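Local coordinates for inositol monophosphatase family protein (Staphylococcus aureus subsp. aureus MSSA476, PDB 4I3Y), which probably hydrolyses inositol monophosphate to inositol and phosphate with the aid of magnesium, and is inhibited by lithium, at residues C20-Q25 against K54-Q59; Q32-M37 against A100-Q105; P245-N250 against T256-L261. All coordinates share one frame; numbering follows the deposited sequence.

Interaction 1: residues C20-Q25 against K54-Q59; sequences CSWLKQ and KQIQQQ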
loop_
_atom_site.group_PDB
_atom_site.type_symbol
_atom_site.label_atom_id
_atom_site.label_comp_id
_atom_site.label_asym_id
_atom_site.label_seq_id
_atom_site.Cartn_x
_atom_site.Cartn_y
_atom_site.Cartn_z
ATOM N N CYS A 20 11.813 -20.884 -9.067
ATOM C CA CYS A 20 11.874 -19.518 -9.566
ATOM C C CYS A 20 11.453 -19.505 -10.987
ATOM O O CYS A 20 10.816 -18.571 -11.447
ATOM C CB CYS A 20 13.259 -18.893 -9.486
ATOM S SG CYS A 20 13.764 -18.475 -7.849
ATOM N N SER A 21 11.849 -20.530 -11.724
ATOM C CA SER A 21 11.513 -20.618 -13.151
ATOM C C SER A 21 9.966 -20.810 -13.403
ATOM O O SER A 21 9.334 -20.139 -14.276
ATOM C CB SER A 21 12.402 -21.713 -13.762
ATOM O OG SER A 21 12.031 -21.870 -15.098
ATOM N N TRP A 22 9.334 -21.670 -12.595
ATOM C CA TRP A 22 7.883 -21.866 -12.693
ATOM C C TRP A 22 7.152 -20.554 -12.311
ATOM O O TRP A 22 6.225 -20.185 -12.965
ATOM C CB TRP A 22 7.396 -23.035 -11.821
ATOM C CG TRP A 22 5.899 -23.224 -11.866
ATOM C CD1 TRP A 22 5.199 -23.964 -12.771
ATOM C CD2 TRP A 22 4.914 -22.678 -10.951
ATOM N NE1 TRP A 22 3.864 -23.945 -12.478
ATOM C CE2 TRP A 22 3.643 -23.152 -11.385
ATOM C CE3 TRP A 22 4.981 -21.826 -9.832
ATOM C CZ2 TRP A 22 2.453 -22.802 -10.761
ATOM C CZ3 TRP A 22 3.781 -21.467 -9.204
ATOM C CH2 TRP A 22 2.524 -21.976 -9.674
ATOM N N LEU A 23 7.627 -19.871 -11.269
ATOM C CA LEU A 23 7.052 -18.596 -10.821
ATOM C C LEU A 23 7.162 -17.523 -11.871
ATOM O O LEU A 23 6.155 -16.918 -12.258
ATOM C CB LEU A 23 7.740 -18.140 -9.558
ATOM C CG LEU A 23 7.112 -18.079 -8.174
ATOM C CD1 LEU A 23 5.774 -18.807 -7.962
ATOM C CD2 LEU A 23 8.123 -18.379 -7.092
ATOM N N LYS A 24 8.381 -17.305 -12.376
ATOM C CA LYS A 24 8.570 -16.328 -13.431
ATOM C C LYS A 24 7.792 -16.648 -14.705
ATOM O O LYS A 24 7.342 -15.739 -15.403
ATOM C CB LYS A 24 10.066 -16.056 -13.713
ATOM C CG LYS A 24 10.811 -15.385 -12.553
ATOM C CD LYS A 24 10.268 -13.998 -12.139
ATOM C CE LYS A 24 10.114 -12.925 -13.245
ATOM N NZ LYS A 24 9.350 -11.725 -12.680
ATOM N N GLN A 25 7.560 -17.910 -15.012
ATOM C CA GLN A 25 6.735 -18.189 -16.215
ATOM C C GLN A 25 5.196 -18.137 -15.978
ATOM O O GLN A 25 4.388 -18.252 -16.904
ATOM C CB GLN A 25 7.151 -19.516 -16.800
ATOM C CG GLN A 25 6.797 -20.701 -15.940
ATOM C CD GLN A 25 5.371 -21.161 -16.204
ATOM O OE1 GLN A 25 4.912 -21.118 -17.365
ATOM N NE2 GLN A 25 4.635 -21.574 -15.120
ATOM N N LYS A 54 -7.541 -20.478 -8.351
ATOM C CA LYS A 54 -7.736 -21.916 -8.684
ATOM C C LYS A 54 -6.786 -22.476 -9.752
ATOM O O LYS A 54 -6.132 -23.523 -9.523
ATOM C CB LYS A 54 -9.170 -22.164 -9.079
ATOM C CG LYS A 54 -10.175 -21.868 -7.956
ATOM C CD LYS A 54 -11.558 -22.356 -8.391
ATOM C CE LYS A 54 -12.489 -22.639 -7.238
ATOM N NZ LYS A 54 -13.386 -21.455 -7.073
ATOM N N GLN A 55 -6.616 -21.747 -10.856
ATOM C CA GLN A 55 -5.610 -22.135 -11.879
ATOM C C GLN A 55 -4.138 -22.151 -11.428
ATOM O O GLN A 55 -3.389 -23.118 -11.704
ATOM C CB GLN A 55 -5.715 -21.246 -13.104
ATOM C CG GLN A 55 -6.936 -21.535 -13.953
ATOM C CD GLN A 55 -6.922 -22.978 -14.462
ATOM O OE1 GLN A 55 -7.807 -23.776 -14.123
ATOM N NE2 GLN A 55 -5.878 -23.334 -15.220
ATOM N N ILE A 56 -3.702 -21.088 -10.742
ATOM C CA ILE A 56 -2.333 -21.048 -10.212
ATOM C C ILE A 56 -2.092 -22.240 -9.295
ATOM O O ILE A 56 -1.051 -22.907 -9.401
ATOM C CB ILE A 56 -2.052 -19.733 -9.496
ATOM C CG1 ILE A 56 -1.934 -18.601 -10.548
ATOM C CG2 ILE A 56 -0.858 -19.870 -8.576
ATOM C CD1 ILE A 56 -1.605 -17.246 -9.956
ATOM N N GLN A 57 -3.077 -22.560 -8.430
ATOM C CA GLN A 57 -2.897 -23.686 -7.518
ATOM C C GLN A 57 -2.767 -25.011 -8.272
ATOM O O GLN A 57 -1.922 -25.856 -7.991
ATOM C CB GLN A 57 -4.057 -23.815 -6.544
ATOM C CG GLN A 57 -3.736 -24.881 -5.499
ATOM C CD GLN A 57 -4.693 -24.849 -4.297
ATOM O OE1 GLN A 57 -5.413 -25.807 -4.062
ATOM N NE2 GLN A 57 -4.688 -23.787 -3.554
ATOM N N GLN A 58 -3.652 -25.198 -9.210
ATOM C CA GLN A 58 -3.660 -26.444 -9.906
ATOM C C GLN A 58 -2.470 -26.605 -10.885
ATOM O O GLN A 58 -1.898 -27.707 -11.005
ATOM C CB GLN A 58 -5.035 -26.656 -10.509
ATOM C CG GLN A 58 -5.323 -25.951 -11.765
ATOM C CD GLN A 58 -5.803 -26.982 -12.747
ATOM O OE1 GLN A 58 -6.916 -26.898 -13.282
ATOM N NE2 GLN A 58 -4.975 -28.005 -12.957
ATOM N N GLN A 59 -2.029 -25.497 -11.482
ATOM C CA GLN A 59 -0.749 -25.564 -12.162
ATOM C C GLN A 59 0.397 -25.948 -11.263
ATOM O O GLN A 59 1.260 -26.700 -11.696
ATOM C CB GLN A 59 -0.467 -24.348 -12.998
ATOM C CG GLN A 59 -1.493 -24.238 -14.106
ATOM C CD GLN A 59 -1.365 -22.965 -14.896
ATOM O OE1 GLN A 59 -2.318 -22.529 -15.559
ATOM N NE2 GLN A 59 -0.179 -22.363 -14.862
#
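Trp22 of helix 12-35 and Gln59 of helix 51-67 mark the nearest approach of the two backbones, their CA atoms 9.4 Å apart, a gap bridged mainly by the tryptophan ring. With CG anti to the backbone N (chi1 178°), the indole of Trp22 reaches across toward the neighbouring helix and meets it with the six-membered half of the ring. Its CH2 atom comes 3.7 Å from the backbone O of Ile56, which lies at the ring edge close to the ring plane. The same CH2 touches the CG2 branch of Ile56 at 4.1 Å. One step round the rim, CZ2 packs against Gln59, 4.0 Å from its CB, which also sits in the plane of the indole. Ile56 O and Gln59 CB, from residues about one turn apart, thus both meet the indole at its edge, with the CG2 methyl of Ile56 beside them. Between the segments the contact rests on van der Waals packing. The side chain of Gln25 folds back over its own helix: NE2 donates to a lone pair of the backbone O of Trp22, in the carbonyl plane, at 3.0 Å; the bond is bent (136°) and the oxygen lies somewhat off the plane of the amide. That bond ties the amide to the helical turn carrying the tryptophan. Beyond the two segments, Phe60 meets the indole edge-to-face and Phe63 adds a second ring, while Met93 of strand 89-97 touches both Trp22 and Ile56. This is buried helix-to-helix packing in the layered α/β architecture of the inositol monophosphatase family, where the paired N-terminal helices lie against the large mixed sheet whose strand 89-97 carries the magnesium ligands Asp94 and Ile96.

Interaction 2: residues Q32-M37 against A100-Q105; sequences QLIMEM and ANLVKQ
Met37, just past the end of helix 12-35, sets its thioether into the shallow dip between Leu102 and Val103 of helix 99-105. The chain runs out extended and then bends at the sulfur (chi3 67°), which carries CE over the backbone of Val103, 4.0 Å from its CA. SD meanwhile rests 4.2 Å from Leu102 CG, the two side chains lying alongside and running in opposing senses, and the CG2 branch of Val103 borders the sulfur more loosely at 4.5 Å. A second bump lies one helical turn back. There the CD1 methyl of Ile34 meets the CD1 methyl of Leu102 at 3.4 Å, closer than carbons normally pack; since chi2 of Ile34 is also far from staggered at -112°, the exact placing of that methyl is doubtful. Leu102 is met by Met37 at its branch point and, less certainly in detail, by Ile34 at its CD1 methyl. Tyr109 touches both Ile34 and Leu102, and Asn101 and Lys104 bind the second subunit. Such packing joins the end of the first helix to the short helix that starts at the end of the DPIDGT sequence, which supplies magnesium ligands, and that forms part of the dimer interface.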
loop_
_atom_site.group_PDB
_atom_site.type_symbol
_atom_site.label_atom_id
_atom_site.label_comp_id
_atom_site.label_asym_id
_atom_site.label_seq_id
_atom_site.Cartn_x
_atom_site.Cartn_y
_atom_site.Cartn_z
ATOM N N GLN A 32 -3.960 -13.278 -18.864
ATOM C CA GLN A 32 -5.147 -13.951 -19.407
ATOM C C GLN A 32 -6.206 -14.312 -18.335
ATOM O O GLN A 32 -7.406 -13.974 -18.466
ATOM C CB GLN A 32 -4.721 -15.185 -20.245
ATOM C CG GLN A 32 -5.861 -15.853 -21.019
ATOM C CD GLN A 32 -6.507 -14.894 -21.990
ATOM O OE1 GLN A 32 -5.850 -14.386 -22.906
ATOM N NE2 GLN A 32 -7.789 -14.614 -21.780
ATOM N N LEU A 33 -5.767 -15.000 -17.284
ATOM C CA LEU A 33 -6.672 -15.306 -16.161
ATOM C C LEU A 33 -7.416 -14.026 -15.648
ATOM O O LEU A 33 -8.632 -14.044 -15.376
ATOM C CB LEU A 33 -5.903 -16.011 -15.025
ATOM C CG LEU A 33 -5.161 -17.317 -15.432
ATOM C CD1 LEU A 33 -4.209 -17.814 -14.334
ATOM C CD2 LEU A 33 -6.121 -18.431 -15.861
ATOM N N ILE A 34 -6.665 -12.944 -15.501
ATOM C CA ILE A 34 -7.224 -11.694 -15.059
ATOM C C ILE A 34 -8.213 -11.182 -16.085
ATOM O O ILE A 34 -9.300 -10.818 -15.703
ATOM C CB ILE A 34 -6.160 -10.626 -14.839
ATOM C CG1 ILE A 34 -5.136 -11.161 -13.835
ATOM C CG2 ILE A 34 -6.830 -9.311 -14.423
ATOM C CD1 ILE A 34 -5.097 -10.491 -12.507
ATOM N N MET A 35 -7.848 -11.152 -17.374
ATOM C CA MET A 35 -8.816 -10.726 -18.393
ATOM C C MET A 35 -10.149 -11.479 -18.299
ATOM O O MET A 35 -11.173 -10.906 -18.574
ATOM C CB MET A 35 -8.250 -10.828 -19.828
ATOM C CG MET A 35 -7.085 -9.877 -20.136
ATOM S SD MET A 35 -6.294 -9.996 -21.790
ATOM C CE MET A 35 -5.427 -11.566 -21.836
ATOM N N GLU A 36 -10.136 -12.749 -17.894
ATOM C CA GLU A 36 -11.359 -13.546 -17.813
ATOM C C GLU A 36 -11.718 -13.916 -16.361
ATOM O O GLU A 36 -12.233 -14.996 -16.082
ATOM C CB GLU A 36 -11.239 -14.789 -18.726
ATOM C CG GLU A 36 -10.131 -15.769 -18.334
ATOM C CD GLU A 36 -9.817 -16.828 -19.404
ATOM O OE1 GLU A 36 -9.189 -17.863 -19.063
ATOM O OE2 GLU A 36 -10.184 -16.622 -20.584
ATOM N N MET A 37 -11.451 -12.993 -15.437
ATOM C CA MET A 37 -11.631 -13.244 -14.026
ATOM C C MET A 37 -13.101 -13.482 -13.671
ATOM O O MET A 37 -14.017 -12.792 -14.116
ATOM C CB MET A 37 -11.047 -12.103 -13.202
ATOM C CG MET A 37 -11.135 -12.310 -11.718
ATOM S SD MET A 37 -10.034 -11.170 -10.840
ATOM C CE MET A 37 -10.718 -9.547 -11.115
ATOM N N ALA A 100 -8.769 -10.342 -2.160
ATOM C CA ALA A 100 -9.651 -9.169 -2.164
ATOM C C ALA A 100 -8.976 -8.053 -2.956
ATOM O O ALA A 100 -9.598 -7.444 -3.787
ATOM C CB ALA A 100 -10.028 -8.716 -0.721
ATOM N N ASN A 101 -7.670 -7.832 -2.729
ATOM C CA ASN A 101 -6.933 -6.811 -3.473
ATOM C C ASN A 101 -6.829 -7.183 -4.936
ATOM O O ASN A 101 -6.914 -6.311 -5.796
ATOM C CB ASN A 101 -5.504 -6.653 -2.922
ATOM C CG ASN A 101 -5.465 -5.904 -1.634
ATOM O OD1 ASN A 101 -6.445 -5.243 -1.246
ATOM N ND2 ASN A 101 -4.357 -6.016 -0.932
ATOM N N LEU A 102 -6.589 -8.454 -5.244
ATOM C CA LEU A 102 -6.667 -8.869 -6.684
ATOM C C LEU A 102 -7.966 -8.454 -7.361
ATOM O O LEU A 102 -7.946 -7.866 -8.461
ATOM C CB LEU A 102 -6.453 -10.405 -6.818
ATOM C CG LEU A 102 -6.785 -11.028 -8.186
ATOM C CD1 LEU A 102 -5.932 -10.400 -9.243
ATOM C CD2 LEU A 102 -6.687 -12.540 -8.233
ATOM N N VAL A 103 -9.107 -8.742 -6.710
ATOM C CA VAL A 103 -10.425 -8.523 -7.295
ATOM C C VAL A 103 -10.712 -7.039 -7.374
ATOM O O VAL A 103 -11.134 -6.541 -8.428
ATOM C CB VAL A 103 -11.553 -9.267 -6.467
ATOM C CG1 VAL A 103 -12.961 -8.833 -6.866
ATOM C CG2 VAL A 103 -11.446 -10.777 -6.605
ATOM N N LYS A 104 -10.546 -6.331 -6.244
ATOM C CA LYS A 104 -10.861 -4.885 -6.190
ATOM C C LYS A 104 -9.810 -3.998 -6.867
ATOM O O LYS A 104 -10.129 -2.913 -7.345
ATOM C CB LYS A 104 -11.084 -4.416 -4.735
ATOM C CG LYS A 104 -12.227 -5.124 -4.019
ATOM C CD LYS A 104 -13.583 -4.882 -4.698
ATOM C CE LYS A 104 -14.652 -5.886 -4.191
ATOM N NZ LYS A 104 -16.017 -5.518 -4.687
ATOM N N GLN A 105 -8.543 -4.417 -6.891
ATOM C CA GLN A 105 -7.535 -3.472 -7.295
ATOM C C GLN A 105 -6.603 -3.958 -8.383
ATOM O O GLN A 105 -5.859 -3.132 -8.988
ATOM C CB GLN A 105 -6.676 -3.059 -6.090
ATOM C CG GLN A 105 -7.433 -2.551 -4.826
ATOM C CD GLN A 105 -6.412 -1.900 -3.872
ATOM O OE1 GLN A 105 -6.092 -2.437 -2.771
ATOM N NE2 GLN A 105 -5.819 -0.803 -4.331
#

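Interaction 3: residues P245-N250 against T256-L261; sequences PFIISN and TVLKIL
The last β-α unit of the chain, strand 246-249 followed by helix 254-262, closes on a small apolar contact in which Ile247 meets Val257 and Leu258. Both branches of the isoleucine are used. A chi1 of 176° swings its longer arm opposite the backbone N, and chi2 of 163° keeps it extended, which brings the terminal CD1 methyl onto Val257, 3.5 Å from CG1 and 3.8 Å from CB. The CG2 methyl, wedged between its own backbone N and carbonyl carbon, turns to Leu258 and touches CD2 at 3.9 Å. The CB of Val257 points toward the strand; Leu258 starts out to one side and reaches Ile247 with its CD2 methyl. All three residues are buried, and the touching surfaces are wholly hydrocarbon. The backbones stay 8.3 Å apart between the CA atoms of Ile247 and Leu258, a spacing the side chains span. Beyond Ser249, Asn250 makes an Asx turn through OD1 to the N of Ala252, and its ND2 binds the O of Pro154. Strand 246-249 lies between strands 205-208 and 229-232 and runs antiparallel to both; Val257 also touches Ile207 and Leu258 touches Thr231, so helix 254-262 covers all three strands, while Ile260 and Leu261 touch helix 172-181.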
loop_
_atom_site.group_PDB
_atom_site.type_symbol
_atom_site.label_atom_id
_atom_site.label_comp_id
_atom_site.label_asym_id
_atom_site.label_seq_id
_atom_site.Cartn_x
_atom_site.Cartn_y
_atom_site.Cartn_z
ATOM N N PRO A 245 -2.827 -17.061 15.704
ATOM C CA PRO A 245 -2.689 -15.630 15.739
ATOM C C PRO A 245 -1.189 -15.312 15.750
ATOM O O PRO A 245 -0.433 -15.967 16.480
ATOM C CB PRO A 245 -3.362 -15.268 17.095
ATOM C CG PRO A 245 -4.457 -16.316 17.249
ATOM C CD PRO A 245 -3.697 -17.543 16.801
ATOM N N PHE A 246 -0.752 -14.355 14.936
ATOM C CA PHE A 246 0.669 -14.194 14.720
ATOM C C PHE A 246 1.096 -12.782 14.536
ATOM O O PHE A 246 0.311 -11.927 14.150
ATOM C CB PHE A 246 1.178 -15.101 13.525
ATOM C CG PHE A 246 1.622 -14.348 12.281
ATOM C CD1 PHE A 246 2.914 -14.534 11.765
ATOM C CD2 PHE A 246 0.769 -13.435 11.608
ATOM C CE1 PHE A 246 3.342 -13.829 10.632
ATOM C CE2 PHE A 246 1.191 -12.760 10.465
ATOM C CZ PHE A 246 2.479 -12.918 9.988
ATOM N N ILE A 247 2.375 -12.541 14.848
ATOM C CA ILE A 247 3.043 -11.311 14.561
ATOM C C ILE A 247 4.354 -11.628 13.818
ATOM O O ILE A 247 5.029 -12.588 14.140
ATOM C CB ILE A 247 3.361 -10.520 15.863
ATOM C CG1 ILE A 247 4.159 -9.251 15.527
ATOM C CG2 ILE A 247 4.122 -11.421 16.875
ATOM C CD1 ILE A 247 4.195 -8.175 16.635
ATOM N N ILE A 248 4.663 -10.892 12.763
ATOM C CA ILE A 248 6.073 -10.796 12.296
ATOM C C ILE A 248 6.584 -9.381 12.639
ATOM O O ILE A 248 5.904 -8.389 12.337
ATOM C CB ILE A 248 6.233 -11.158 10.805
ATOM C CG1 ILE A 248 7.735 -11.141 10.437
ATOM C CG2 ILE A 248 5.311 -10.281 9.923
ATOM C CD1 ILE A 248 7.954 -11.789 9.087
ATOM N N SER A 249 7.750 -9.280 13.299
ATOM C CA SER A 249 8.196 -7.989 13.830
ATOM C C SER A 249 9.673 -7.801 13.799
ATOM O O SER A 249 10.468 -8.752 13.935
ATOM C CB SER A 249 7.708 -7.835 15.297
ATOM O OG SER A 249 8.386 -6.785 15.967
ATOM N N ASN A 250 10.079 -6.567 13.588
ATOM C CA ASN A 250 11.433 -6.152 13.932
ATOM C C ASN A 250 11.781 -6.589 15.400
ATOM O O ASN A 250 10.903 -6.540 16.263
ATOM C CB ASN A 250 11.500 -4.629 13.810
ATOM C CG ASN A 250 12.928 -4.096 13.832
ATOM O OD1 ASN A 250 13.565 -4.026 14.894
ATOM N ND2 ASN A 250 13.420 -3.670 12.648
ATOM N N THR A 256 7.063 -4.866 22.773
ATOM C CA THR A 256 6.185 -3.756 23.078
ATOM C C THR A 256 4.833 -4.036 22.398
ATOM O O THR A 256 3.791 -3.803 23.010
ATOM C CB THR A 256 6.746 -2.407 22.582
ATOM O OG1 THR A 256 8.020 -2.137 23.182
ATOM C CG2 THR A 256 5.765 -1.220 22.792
ATOM N N VAL A 257 4.841 -4.557 21.156
ATOM C CA VAL A 257 3.590 -4.799 20.429
ATOM C C VAL A 257 2.793 -5.887 21.101
ATOM O O VAL A 257 1.577 -5.808 21.185
ATOM C CB VAL A 257 3.848 -5.202 18.949
ATOM C CG1 VAL A 257 2.523 -5.549 18.289
ATOM C CG2 VAL A 257 4.527 -4.034 18.189
ATOM N N LEU A 258 3.484 -6.954 21.544
ATOM C CA LEU A 258 2.779 -8.079 22.175
ATOM C C LEU A 258 2.168 -7.660 23.502
ATOM O O LEU A 258 1.065 -8.131 23.895
ATOM C CB LEU A 258 3.729 -9.264 22.473
ATOM C CG LEU A 258 4.138 -10.153 21.302
ATOM C CD1 LEU A 258 4.815 -11.445 21.822
ATOM C CD2 LEU A 258 2.914 -10.528 20.494
ATOM N N LYS A 259 2.884 -6.814 24.224
ATOM C CA LYS A 259 2.356 -6.387 25.511
ATOM C C LYS A 259 1.111 -5.476 25.310
ATOM O O LYS A 259 0.106 -5.652 25.993
ATOM C CB LYS A 259 3.451 -5.818 26.415
ATOM C CG LYS A 259 3.646 -4.336 26.259
ATOM C CD LYS A 259 3.675 -3.612 27.622
ATOM C CE LYS A 259 4.539 -2.332 27.523
ATOM N NZ LYS A 259 4.134 -1.517 26.338
ATOM N N ILE A 260 1.147 -4.563 24.341
ATOM C CA ILE A 260 -0.094 -3.816 23.946
ATOM C C ILE A 260 -1.270 -4.741 23.560
ATOM O O ILE A 260 -2.418 -4.524 23.945
ATOM C CB ILE A 260 0.153 -2.820 22.803
ATOM C CG1 ILE A 260 1.065 -1.707 23.260
ATOM C CG2 ILE A 260 -1.136 -2.145 22.360
ATOM C CD1 ILE A 260 1.666 -0.919 22.094
ATOM N N LEU A 261 -1.013 -5.752 22.734
ATOM C CA LEU A 261 -2.090 -6.630 22.297
ATOM C C LEU A 261 -2.729 -7.370 23.482
ATOM O O LEU A 261 -3.909 -7.724 23.431
ATOM C CB LEU A 261 -1.547 -7.699 21.296
ATOM C CG LEU A 261 -1.308 -7.245 19.853
ATOM C CD1 LEU A 261 -0.439 -8.275 19.121
ATOM C CD2 LEU A 261 -2.602 -6.951 19.109
#

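Interactions 1 and 2 share helix 12-35 and form one continuous packed region: their centres are 16 Å apart and they touch where Gln55 CG meets Leu33 CD2 at 3.7 Å. Their segments alternate along the chain; helix 12-35 packs on helix 51-67 through residues 20-25 and on helix 99-105 from its C-terminal end. Both come near the metal site, the side chains of Ile56 and Leu102 each lying about 9 Å from a bound magnesium ion; Glu76, Asp94 and Ile96 ligate magnesium. Interaction 3 belongs to the five-stranded sheet on the opposite side of the chain's centre, with its centre 33 Å from that of interaction 1 and 32 Å from that of interaction 2.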